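Long-range contacts in Abbfa_003403 (Acinetobacter baumannii, PDB 4ZXH), which is a four-domain nonribosomal peptide synthetase that probably activates an amino acid, loads it on its carrier domain and condenses it into a peptide: residues A279-G284 with G357-R362; R874-E879 with P933-P938. All blocks are in the same frame, centred on the assembly; numbering follows the deposited sequence.

Contact 1: residues A279-G284 with G357-R362; sequences ATPVAG and GMFWER. With PNS (4'-phosphopantetheine), chain B.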
ATOM      1  N   ALA A 279      -5.373 -19.411   5.936  1.00 35.36           N
ATOM      2  CA  ALA A 279      -6.146 -19.414   7.181  1.00 36.89           C
ATOM      3  C   ALA A 279      -7.253 -20.457   7.111  1.00 33.06           C
ATOM      4  O   ALA A 279      -7.886 -20.589   6.070  1.00 35.94           O
ATOM      5  CB  ALA A 279      -6.742 -18.030   7.463  1.00 23.97           C
ATOM      6  N   THR A 280      -7.472 -21.184   8.211  1.00 29.42           N
ATOM      7  CA  THR A 280      -8.559 -22.172   8.318  1.00 40.98           C
ATOM      8  C   THR A 280      -9.310 -22.134   9.646  1.00 40.63           C
ATOM      9  O   THR A 280      -8.843 -22.677  10.634  1.00 48.10           O
ATOM     10  CB  THR A 280      -8.067 -23.618   8.180  1.00 46.95           C
ATOM     11  OG1 THR A 280      -7.208 -23.745   7.045  1.00 52.99           O
ATOM     12  CG2 THR A 280      -9.268 -24.537   8.004  1.00 56.11           C
ATOM     13  N   PRO A 281     -10.475 -21.498   9.670  1.00 36.89           N
ATOM     14  CA  PRO A 281     -11.430 -21.565  10.777  1.00 40.17           C
ATOM     15  C   PRO A 281     -11.639 -22.959  11.350  1.00 41.58           C
ATOM     16  O   PRO A 281     -11.786 -23.915  10.582  1.00 42.84           O
ATOM     17  CB  PRO A 281     -12.719 -21.081  10.131  1.00 47.66           C
ATOM     18  CG  PRO A 281     -12.238 -20.037   9.176  1.00 59.88           C
ATOM     19  CD  PRO A 281     -10.887 -20.513   8.657  1.00 51.51           C
ATOM     20  N   VAL A 282     -11.647 -23.066  12.677  1.00 32.15           N
ATOM     21  CA  VAL A 282     -12.054 -24.293  13.337  1.00 33.81           C
ATOM     22  C   VAL A 282     -13.310 -24.032  14.167  1.00 36.73           C
ATOM     23  O   VAL A 282     -13.513 -22.922  14.669  1.00 40.80           O
ATOM     24  CB  VAL A 282     -10.942 -24.861  14.227  1.00 34.11           C
ATOM     25  CG1 VAL A 282      -9.710 -25.110  13.399  1.00 32.84           C
ATOM     26  CG2 VAL A 282     -10.640 -23.922  15.386  1.00 34.17           C
ATOM     27  N   ALA A 283     -14.150 -25.055  14.283  1.00 34.48           N
ATOM     28  CA  ALA A 283     -15.429 -24.959  14.978  1.00 37.44           C
ATOM     29  C   ALA A 283     -15.276 -24.443  16.406  1.00 45.73           C
ATOM     30  O   ALA A 283     -16.085 -23.642  16.874  1.00 55.66           O
ATOM     31  CB  ALA A 283     -16.134 -26.329  14.981  1.00 30.24           C
ATOM     32  N   GLY A 284     -14.254 -24.929  17.101  1.00 44.14           N
ATOM     33  CA  GLY A 284     -13.919 -24.435  18.422  1.00 49.63           C
ATOM     34  C   GLY A 284     -14.709 -24.945  19.620  1.00 56.76           C
ATOM     35  O   GLY A 284     -14.620 -24.350  20.706  1.00 67.22           O
ATOM     36  N   GLY A 357      -7.918 -17.918   2.533  1.00 25.65           N
ATOM     37  CA  GLY A 357      -8.604 -18.787   3.472  1.00 24.34           C
ATOM     38  C   GLY A 357      -9.237 -20.001   2.831  1.00 26.99           C
ATOM     39  O   GLY A 357      -9.492 -20.037   1.625  1.00 25.52           O
ATOM     40  N   MET A 358      -9.474 -21.016   3.647  1.00 25.75           N
ATOM     41  CA  MET A 358     -10.267 -22.135   3.217  1.00 26.55           C
ATOM     42  C   MET A 358     -11.160 -22.649   4.339  1.00 45.45           C
ATOM     43  O   MET A 358     -10.661 -23.032   5.403  1.00 42.53           O
ATOM     44  CB  MET A 358      -9.389 -23.259   2.713  1.00 32.32           C
ATOM     45  CG  MET A 358     -10.205 -24.520   2.561  1.00 38.12           C
ATOM     46  SD  MET A 358      -9.337 -25.855   1.793  1.00 51.71           S
ATOM     47  CE  MET A 358     -10.533 -27.143   2.071  1.00 52.99           C
ATOM     48  N   PHE A 359     -12.473 -22.650   4.092  1.00 39.20           N
ATOM     49  CA  PHE A 359     -13.455 -23.112   5.077  1.00 39.37           C
ATOM     50  C   PHE A 359     -13.983 -24.418   4.578  1.00 37.47           C
ATOM     51  O   PHE A 359     -14.298 -24.543   3.396  1.00 39.28           O
ATOM     52  CB  PHE A 359     -14.662 -22.157   5.275  1.00 56.87           C
ATOM     53  CG  PHE A 359     -14.312 -20.709   5.484  1.00 65.63           C
ATOM     54  CD1 PHE A 359     -13.045 -20.313   5.868  1.00 76.52           C
ATOM     55  CD2 PHE A 359     -15.280 -19.735   5.302  1.00 80.80           C
ATOM     56  CE1 PHE A 359     -12.739 -18.968   6.048  1.00 86.80           C
ATOM     57  CE2 PHE A 359     -14.986 -18.381   5.488  1.00 92.40           C
ATOM     58  CZ  PHE A 359     -13.709 -17.999   5.867  1.00 93.25           C
ATOM     59  N   TRP A 360     -14.122 -25.384   5.464  1.00 38.87           N
ATOM     60  CA  TRP A 360     -14.787 -26.618   5.082  1.00 48.06           C
ATOM     61  C   TRP A 360     -15.882 -26.890   6.081  1.00 53.24           C
ATOM     62  O   TRP A 360     -15.622 -27.432   7.153  1.00 65.14           O
ATOM     63  CB  TRP A 360     -13.805 -27.781   5.034  1.00 54.79           C
ATOM     64  CG  TRP A 360     -14.436 -29.073   4.680  1.00 66.10           C
ATOM     65  CD1 TRP A 360     -15.206 -29.857   5.487  1.00 79.34           C
ATOM     66  CD2 TRP A 360     -14.343 -29.754   3.431  1.00 67.74           C
ATOM     67  NE1 TRP A 360     -15.606 -30.978   4.811  1.00 88.22           N
ATOM     68  CE2 TRP A 360     -15.088 -30.938   3.542  1.00 81.57           C
ATOM     69  CE3 TRP A 360     -13.697 -29.481   2.227  1.00 65.62           C
ATOM     70  CZ2 TRP A 360     -15.212 -31.842   2.498  1.00 85.06           C
ATOM     71  CZ3 TRP A 360     -13.821 -30.376   1.192  1.00 68.88           C
ATOM     72  CH2 TRP A 360     -14.572 -31.541   1.330  1.00 79.08           C
ATOM     73  N   GLU A 361     -17.108 -26.513   5.753  1.00 48.43           N
ATOM     74  CA  GLU A 361     -18.148 -26.633   6.751  1.00 62.76           C
ATOM     75  C   GLU A 361     -19.242 -27.612   6.372  1.00 68.21           C
ATOM     76  O   GLU A 361     -19.847 -27.497   5.307  1.00 69.85           O
ATOM     77  CB  GLU A 361     -18.758 -25.274   7.047  1.00 69.91           C
ATOM     78  CG  GLU A 361     -19.529 -25.273   8.345  1.00 84.39           C
ATOM     79  CD  GLU A 361     -19.565 -23.911   8.995  1.00 94.31           C
ATOM     80  OE1 GLU A 361     -19.128 -22.924   8.354  1.00 89.32           O
ATOM     81  OE2 GLU A 361     -20.018 -23.841  10.159  1.00101.42           O
ATOM     82  N   ARG A 362     -19.465 -28.583   7.254  1.00 65.03           N
ATOM     83  CA  ARG A 362     -20.619 -29.467   7.164  1.00 72.13           C
ATOM     84  C   ARG A 362     -21.228 -29.621   8.562  1.00 77.07           C
ATOM     85  O   ARG A 362     -20.579 -30.135   9.472  1.00 80.63           O
ATOM     86  CB  ARG A 362     -20.233 -30.832   6.568  1.00 64.93           C
TER
HETATM   87  O23 PNS B1401      -4.143  -5.753  14.278  1.00 28.78           O
HETATM   88  P24 PNS B1401      -4.689  -6.188  15.612  1.00 28.70           P
HETATM   89  O25 PNS B1401      -3.718  -6.458  16.730  1.00 28.18           O
HETATM   90  O27 PNS B1401      -5.492  -7.554  15.312  1.00 38.06           O
HETATM   91  C28 PNS B1401      -6.517  -7.589  14.324  1.00 36.72           C
HETATM   92  C29 PNS B1401      -7.134  -8.976  14.308  1.00 39.68           C
HETATM   93  C30 PNS B1401      -7.644  -9.219  15.730  1.00 38.81           C
HETATM   94  C31 PNS B1401      -6.065 -10.002  13.930  1.00 37.31           C
HETATM   95  C32 PNS B1401      -8.256  -9.023  13.260  1.00 36.28           C
HETATM   96  O33 PNS B1401      -7.754  -8.398  12.068  1.00 31.14           O
HETATM   97  C34 PNS B1401      -8.704 -10.451  13.010  1.00 36.04           C
HETATM   98  O35 PNS B1401      -9.194 -11.149  13.897  1.00 32.67           O
HETATM   99  N36 PNS B1401      -8.567 -10.947  11.788  1.00 29.27           N
HETATM  100  C37 PNS B1401      -8.964 -12.304  11.450  1.00 25.61           C
HETATM  101  C38 PNS B1401     -10.026 -12.216  10.355  1.00 31.38           C
HETATM  102  C39 PNS B1401     -10.994 -13.350  10.502  0.50 37.97           C
HETATM  103  O40 PNS B1401     -11.333 -13.743  11.608  0.50 45.27           O
HETATM  104  N41 PNS B1401     -11.415 -13.850   9.349  0.50 35.69           N
HETATM  105  C42 PNS B1401     -12.345 -14.933   9.136  0.50 33.92           C
HETATM  106  C43 PNS B1401     -12.137 -15.229   7.665  0.50 32.12           C
HETATM  107  S44 PNS B1401     -11.002 -16.619   7.549  0.50 61.73           S
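Pro-281 lies obliquely against the ring of Phe-359, with its CG and CD nearest the CD1 and CE1 atoms; the closest pair is Pro-281 CG to Phe-359 CE1 at 3.3 Å. The first torsion of the phenylalanine sets CG anti to the carbonyl carbon and beside the backbone N (chi1 -49°), which brings the end of the side chain nearer to Pro-281. Along the ring edge, near its plane, comes the thiol end of 4'-phosphopantetheine, with S44 3.3 Å from Phe-359 CE1 and 4.0 Å from Pro-281 CG. Thr-404 and Glu-406 of strand 403-411 also touch the phenyl ring. Strand 356-360 is an edge strand of the second sheet of the condensation domain, a fold related to chloramphenicol acetyltransferase, and a single bridge from Ala-279 to Gly-357 joins strand 275-279 to it. The bond here is Met-358 N to Ala-279 O, 2.9 Å long, with an N-H...O angle of 160°; Gly-357 CA adds a CA-H...O contact to the same oxygen. One residue on, Thr-280 turns CG2 anti to its backbone N and sets this methyl 3.3 Å from Met-358 O. The side chain of Met-358 itself runs out fully extended, leading away from 279-284 to Phe-256 and Leu-260 of helix 255-271. Beyond its thiol end, the pantetheine arm is hydrogen-bonded to Arg-346 and Asn-351, and at its base to Ser-1008 N of the carrier domain.

Contact 2: residues R874-E879 with P933-P938; sequences RGFRIE and PAYMVP
Ile-878 CD1 wedges in beside Tyr-935, touching CD2 at the edge of the phenol ring from 3.6 Å and near its plane. The same methyl also meets the edge of the Phe-876 ring in plane, so it sits at the rims of two rings at once. Those rings meet directly through Phe-876 CE1 and Tyr-935 CD2, also 3.6 Å apart. Their planes are nearly perpendicular (80°), but with centroids 5.4 Å apart and an oblique placement they form neither a stack nor an edge-to-face pair. In both residues CB points across at the other segment, and CG between the backbone N and the carbonyl carbon (chi1 54° and 65°) lets the rings meet. Met-936 flanks the isoleucine with CG, 4.1 Å from Ile-878 CD1, then bends at its last torsion to bring CE 3.9 Å from Glu-879 O. A 3-10 turn, 934-936, presents Tyr-935 and Met-936 one after the other. Across the contact, 874-879 carries the RGxRIE sequence of the A8 core motif of adenylation domains and leads into helix 880-888, whose Ile-883 touches both Ile-878 and Met-936. Farther out, the hydroxyl and backbone N of Tyr-935 bond to Arg-221 and Asp-347 of the condensation domain, and Val-212 and Ser-214 touch Phe-876. Largely apolar and without a hydrogen bond between the segments, the contact probably sets position by packing, not by directional bonds.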
ATOM      1  N   ARG A 874      10.828  -8.508   1.432  1.00 53.46           N
ATOM      2  CA  ARG A 874      10.897  -9.334   2.625  1.00 68.63           C
ATOM      3  C   ARG A 874      10.005 -10.569   2.450  1.00 56.45           C
ATOM      4  O   ARG A 874       9.120 -10.835   3.284  1.00 61.26           O
ATOM      5  CB  ARG A 874      10.485  -8.518   3.877  1.00 72.50           C
ATOM      6  CG  ARG A 874      11.206  -7.138   4.083  1.00 33.12           C
ATOM      7  CD  ARG A 874      10.717  -6.371   5.367  1.00 84.86           C
ATOM      8  NE  ARG A 874       9.421  -5.660   5.248  1.00 82.77           N
ATOM      9  CZ  ARG A 874       8.277  -5.990   5.876  1.00 68.70           C
ATOM     10  NH1 ARG A 874       8.220  -7.044   6.695  1.00 56.25           N
ATOM     11  NH2 ARG A 874       7.174  -5.261   5.682  1.00 58.87           N
ATOM     12  N   GLY A 875      10.222 -11.300   1.352  1.00 44.75           N
ATOM     13  CA  GLY A 875       9.488 -12.526   1.071  1.00 46.66           C
ATOM     14  C   GLY A 875       8.285 -12.419   0.142  1.00 48.28           C
ATOM     15  O   GLY A 875       7.450 -13.339   0.075  1.00 63.43           O
ATOM     16  N   PHE A 876       8.197 -11.303  -0.576  1.00 42.31           N
ATOM     17  CA  PHE A 876       7.075 -11.010  -1.472  1.00 46.05           C
ATOM     18  C   PHE A 876       7.533 -10.059  -2.563  1.00 55.72           C
ATOM     19  O   PHE A 876       8.625  -9.519  -2.488  1.00 55.87           O
ATOM     20  CB  PHE A 876       5.890 -10.400  -0.717  1.00 42.13           C
ATOM     21  CG  PHE A 876       6.246  -9.181   0.085  1.00 44.57           C
ATOM     22  CD1 PHE A 876       6.145  -7.915  -0.467  1.00 37.40           C
ATOM     23  CD2 PHE A 876       6.676  -9.303   1.404  1.00 49.24           C
ATOM     24  CE1 PHE A 876       6.472  -6.806   0.282  1.00 38.82           C
ATOM     25  CE2 PHE A 876       7.002  -8.194   2.159  1.00 32.94           C
ATOM     26  CZ  PHE A 876       6.906  -6.951   1.602  1.00 38.73           C
ATOM     27  N   ARG A 877       6.707  -9.847  -3.579  1.00 61.90           N
ATOM     28  CA  ARG A 877       7.140  -9.014  -4.690  1.00 59.14           C
ATOM     29  C   ARG A 877       6.325  -7.720  -4.764  1.00 49.90           C
ATOM     30  O   ARG A 877       5.208  -7.656  -4.271  1.00 45.19           O
ATOM     31  CB  ARG A 877       7.064  -9.796  -6.001  1.00 70.83           C
ATOM     32  CG  ARG A 877       5.676 -10.266  -6.387  1.00 88.84           C
ATOM     33  CD  ARG A 877       5.717 -11.001  -7.724  1.00105.83           C
ATOM     34  NE  ARG A 877       6.172 -10.115  -8.799  1.00113.62           N
ATOM     35  CZ  ARG A 877       5.384  -9.292  -9.488  1.00108.45           C
ATOM     36  NH1 ARG A 877       4.080  -9.240  -9.227  1.00104.87           N
ATOM     37  NH2 ARG A 877       5.906  -8.523 -10.439  1.00100.99           N
ATOM     38  N   ILE A 878       6.917  -6.689  -5.365  1.00 50.49           N
ATOM     39  CA  ILE A 878       6.332  -5.352  -5.422  1.00 47.35           C
ATOM     40  C   ILE A 878       6.131  -4.939  -6.877  1.00 48.06           C
ATOM     41  O   ILE A 878       6.952  -5.261  -7.732  1.00 52.49           O
ATOM     42  CB  ILE A 878       7.240  -4.287  -4.727  1.00 47.25           C
ATOM     43  CG1 ILE A 878       7.572  -4.677  -3.288  1.00 44.49           C
ATOM     44  CG2 ILE A 878       6.580  -2.917  -4.723  1.00 39.17           C
ATOM     45  CD1 ILE A 878       6.476  -4.378  -2.326  1.00 41.73           C
ATOM     46  N   GLU A 879       5.041  -4.233  -7.156  1.00 43.70           N
ATOM     47  CA  GLU A 879       4.863  -3.575  -8.443  1.00 39.52           C
ATOM     48  C   GLU A 879       5.363  -2.131  -8.370  1.00 37.96           C
ATOM     49  O   GLU A 879       4.578  -1.218  -8.082  1.00 39.69           O
ATOM     50  CB  GLU A 879       3.392  -3.600  -8.860  1.00 42.80           C
ATOM     51  CG  GLU A 879       2.994  -4.847  -9.595  1.00 56.31           C
ATOM     52  CD  GLU A 879       3.783  -5.039 -10.876  1.00 68.58           C
ATOM     53  OE1 GLU A 879       3.887  -4.076 -11.668  1.00 67.69           O
ATOM     54  OE2 GLU A 879       4.300  -6.156 -11.089  1.00 76.88           O
ATOM     55  N   PRO A 933      -0.492   0.792   0.269  1.00 30.30           N
ATOM     56  CA  PRO A 933      -0.369  -0.218   1.325  1.00 28.42           C
ATOM     57  C   PRO A 933       0.938   0.015   2.038  1.00 31.78           C
ATOM     58  O   PRO A 933       1.880   0.493   1.403  1.00 30.86           O
ATOM     59  CB  PRO A 933      -0.358  -1.549   0.571  1.00 28.86           C
ATOM     60  CG  PRO A 933      -1.013  -1.249  -0.711  1.00 29.17           C
ATOM     61  CD  PRO A 933      -0.721   0.192  -1.051  1.00 28.25           C
ATOM     62  N   ALA A 934       1.000  -0.318   3.319  1.00 28.03           N
ATOM     63  CA  ALA A 934       2.175  -0.038   4.124  1.00 27.53           C
ATOM     64  C   ALA A 934       3.433  -0.667   3.542  1.00 39.58           C
ATOM     65  O   ALA A 934       4.508  -0.072   3.595  1.00 47.47           O
ATOM     66  CB  ALA A 934       1.960  -0.507   5.530  1.00 28.70           C
ATOM     67  N   TYR A 935       3.313  -1.863   2.978  1.00 27.24           N
ATOM     68  CA  TYR A 935       4.502  -2.537   2.480  1.00 32.62           C
ATOM     69  C   TYR A 935       5.034  -1.892   1.205  1.00 39.35           C
ATOM     70  O   TYR A 935       6.144  -2.188   0.788  1.00 44.04           O
ATOM     71  CB  TYR A 935       4.240  -4.036   2.252  1.00 31.14           C
ATOM     72  CG  TYR A 935       3.229  -4.399   1.186  1.00 34.74           C
ATOM     73  CD1 TYR A 935       1.883  -4.597   1.507  1.00 37.66           C
ATOM     74  CD2 TYR A 935       3.622  -4.588  -0.139  1.00 30.89           C
ATOM     75  CE1 TYR A 935       0.952  -4.953   0.532  1.00 30.48           C
ATOM     76  CE2 TYR A 935       2.697  -4.941  -1.117  1.00 33.93           C
ATOM     77  CZ  TYR A 935       1.364  -5.123  -0.776  1.00 34.31           C
ATOM     78  OH  TYR A 935       0.453  -5.465  -1.752  1.00 36.23           O
ATOM     79  N   MET A 936       4.267  -0.988   0.603  1.00 36.80           N
ATOM     80  CA  MET A 936       4.734  -0.305  -0.599  1.00 31.87           C
ATOM     81  C   MET A 936       5.242   1.132  -0.343  1.00 32.92           C
ATOM     82  O   MET A 936       5.510   1.885  -1.285  1.00 31.76           O
ATOM     83  CB  MET A 936       3.619  -0.313  -1.646  1.00 26.83           C
ATOM     84  CG  MET A 936       3.344  -1.724  -2.140  1.00 35.91           C
ATOM     85  SD  MET A 936       1.941  -1.941  -3.240  1.00 33.61           S
ATOM     86  CE  MET A 936       2.562  -1.152  -4.724  1.00 30.76           C
ATOM     87  N   VAL A 937       5.384   1.506   0.927  1.00 27.57           N
ATOM     88  CA  VAL A 937       5.874   2.837   1.271  1.00 33.40           C
ATOM     89  C   VAL A 937       7.386   2.854   1.418  1.00 35.66           C
ATOM     90  O   VAL A 937       7.920   2.171   2.294  1.00 36.37           O
ATOM     91  CB  VAL A 937       5.274   3.345   2.577  1.00 31.28           C
ATOM     92  CG1 VAL A 937       5.919   4.689   2.952  1.00 31.05           C
ATOM     93  CG2 VAL A 937       3.772   3.455   2.455  1.00 27.56           C
ATOM     94  N   PRO A 938       8.079   3.637   0.567  1.00 35.77           N
ATOM     95  CA  PRO A 938       9.548   3.666   0.515  1.00 33.05           C
ATOM     96  C   PRO A 938      10.185   4.027   1.841  1.00 28.30           C
ATOM     97  O   PRO A 938       9.617   4.800   2.611  1.00 30.97           O
ATOM     98  CB  PRO A 938       9.840   4.739  -0.537  1.00 31.60           C
ATOM     99  CG  PRO A 938       8.672   4.680  -1.436  1.00 31.51           C
ATOM    100  CD  PRO A 938       7.491   4.434  -0.519  1.00 37.00           C
TER

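From the N terminus, contact 1 comes first: the chain leaves strand 275-279, makes a loop of 72 residues that includes strand 302-306 and helices 313-329 and 335-342, and returns on strand 356-360. It closes inside the condensation domain, before contact 2 opens, so the two follow in series and neither crosses the other. Contact 2 then shuts a 53-residue excursion through helix 880-888, strands 893-903 and 907-916 and helix 921-931, within the adenylation C-terminal subdomain. The nearest atoms of contact 1 and contact 2 are about 15 Å apart. The loop closed by contact 1 carries Arg-346, Asp-347 and Asn-351; one short part of it thus serves both the pantetheine of contact 1 and segment 933-938 of contact 2.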